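Local coordinates for NF-kappa-B inhibitor beta (Mus musculus, PDB 1OY3), which inhibits NF-kappa-B by forming a complex with it and trapping it in the cytoplasm, at residues Leu162-Ala165 against Val166-Asp170. Numbering follows the deposited sequence.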
loop_
_atom_site.group_PDB
_atom_site.type_symbol
_atom_site.label_atom_id
_atom_site.label_comp_id
_atom_site.label_asym_id
_atom_site.label_seq_id
_atom_site.Cartn_x
_atom_site.Cartn_y
_atom_site.Cartn_z
ATOM N N LEU C 162 -4.656 9.576 4.341
ATOM C CA LEU C 162 -5.682 10.122 3.441
ATOM C C LEU C 162 -5.790 9.307 2.150
ATOM O O LEU C 162 -6.902 8.987 1.692
ATOM C CB LEU C 162 -5.398 11.589 3.111
ATOM C CG LEU C 162 -6.482 12.254 2.242
ATOM C CD1 LEU C 162 -7.835 12.207 2.951
ATOM C CD2 LEU C 162 -6.085 13.700 1.948
ATOM N N HIS C 163 -4.636 8.994 1.563
ATOM C CA HIS C 163 -4.588 8.185 0.348
ATOM C C HIS C 163 -5.386 6.914 0.570
ATOM O O HIS C 163 -6.206 6.525 -0.260
ATOM C CB HIS C 163 -3.149 7.793 0.022
ATOM C CG HIS C 163 -2.303 8.928 -0.440
ATOM N ND1 HIS C 163 -0.971 9.044 -0.099
ATOM C CD2 HIS C 163 -2.585 9.984 -1.236
ATOM C CE1 HIS C 163 -0.473 10.129 -0.667
ATOM N NE2 HIS C 163 -1.431 10.716 -1.362
ATOM N N VAL C 164 -5.133 6.263 1.698
ATOM C CA VAL C 164 -5.833 5.029 2.031
ATOM C C VAL C 164 -7.338 5.287 2.152
ATOM O O VAL C 164 -8.136 4.573 1.556
ATOM C CB VAL C 164 -5.284 4.419 3.354
ATOM C CG1 VAL C 164 -5.897 3.039 3.607
ATOM C CG2 VAL C 164 -3.766 4.296 3.265
ATOM N N ALA C 165 -7.732 6.320 2.898
ATOM C CA ALA C 165 -9.159 6.605 3.055
ATOM C C ALA C 165 -9.845 6.835 1.702
ATOM O O ALA C 165 -10.969 6.389 1.487
ATOM C CB ALA C 165 -9.362 7.805 3.974
ATOM N N VAL C 166 -9.164 7.512 0.783
ATOM C CA VAL C 166 -9.736 7.765 -0.537
ATOM C C VAL C 166 -9.734 6.466 -1.357
ATOM O O VAL C 166 -10.743 6.114 -1.971
ATOM C CB VAL C 166 -8.944 8.847 -1.313
ATOM C CG1 VAL C 166 -9.590 9.074 -2.686
ATOM C CG2 VAL C 166 -8.912 10.158 -0.519
ATOM N N ILE C 167 -8.608 5.754 -1.367
ATOM C CA ILE C 167 -8.530 4.497 -2.111
ATOM C C ILE C 167 -9.720 3.624 -1.725
ATOM O O ILE C 167 -10.310 2.947 -2.565
ATOM C CB ILE C 167 -7.240 3.696 -1.798
ATOM C CG1 ILE C 167 -5.998 4.500 -2.184
ATOM C CG2 ILE C 167 -7.269 2.360 -2.539
ATOM C CD1 ILE C 167 -6.020 5.033 -3.575
ATOM N N HIS C 168 -10.072 3.645 -0.444
ATOM C CA HIS C 168 -11.193 2.857 0.034
ATOM C C HIS C 168 -12.523 3.586 -0.022
ATOM O O HIS C 168 -13.472 3.170 0.628
ATOM C CB HIS C 168 -10.959 2.371 1.468
ATOM C CG HIS C 168 -9.860 1.361 1.598
ATOM N ND1 HIS C 168 -8.537 1.662 1.348
ATOM C CD2 HIS C 168 -9.887 0.056 1.962
ATOM C CE1 HIS C 168 -7.797 0.587 1.556
ATOM N NE2 HIS C 168 -8.592 -0.401 1.928
ATOM N N LYS C 169 -12.596 4.665 -0.798
ATOM C CA LYS C 169 -13.840 5.418 -0.956
ATOM C C LYS C 169 -14.550 5.598 0.384
ATOM O O LYS C 169 -15.749 5.346 0.504
ATOM C CB LYS C 169 -14.772 4.681 -1.926
ATOM C CG LYS C 169 -14.098 4.225 -3.222
ATOM C CD LYS C 169 -15.064 3.431 -4.111
ATOM C CE LYS C 169 -15.662 2.242 -3.359
ATOM N NZ LYS C 169 -16.694 1.484 -4.138
ATOM N N ASP C 170 -13.802 6.041 1.388
ATOM C CA ASP C 170 -14.349 6.235 2.720
ATOM C C ASP C 170 -14.544 7.733 2.990
ATOM O O ASP C 170 -13.655 8.412 3.508
ATOM C CB ASP C 170 -13.395 5.604 3.728
ATOM C CG ASP C 170 -13.964 5.568 5.123
ATOM O OD1 ASP C 170 -13.424 4.811 5.954
ATOM O OD2 ASP C 170 -14.940 6.299 5.387
#
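A Schellman motif, closing helix 161-167 of the fourth ankyrin repeat, joins Ala165 to Asp170: Asp170 N reaches back to Ala165 O at 2.9 Å, and Lys169 N binds Val166 O at 2.6 Å. Lys169, at the C-prime position, takes the positive phi (43°) that turns the chain; its long side chain suits an exposed corner. One turn earlier the helix is regular, with Val166 N donating to Leu162 O at 2.8 Å. Beside that bond Leu162 CD1 meets Val166 CG2 at 4.2 Å, apolar branches fitted to the buried face, where Ala199 of helix 195-201 touches Val166 and Leu177 of helix 171-180 touches Leu162. Ala165 touches Met173, Val174 and Leu177 of helix 171-180, and its small methyl probably helps the helices lie close. At the last turn Val164 O accepts two bonds from His168, from N at 2.9 Å and from ring ND1, also at 2.9 Å. With CG beside its own backbone N (chi1 -68°), the imidazole turns its ND1 edge to Val164 O, which sits 20° out of the ring plane; the two side chains run side by side, Val164 CG1 3.7 Å from His168 CE1. Asp170 then N-caps helix 171-180, OD2 receiving Met173 N. The ND1 bond implies a proton on that nitrogen and limits ring rotation, while Schellman motif and N-cap together let a short turn link the two helices.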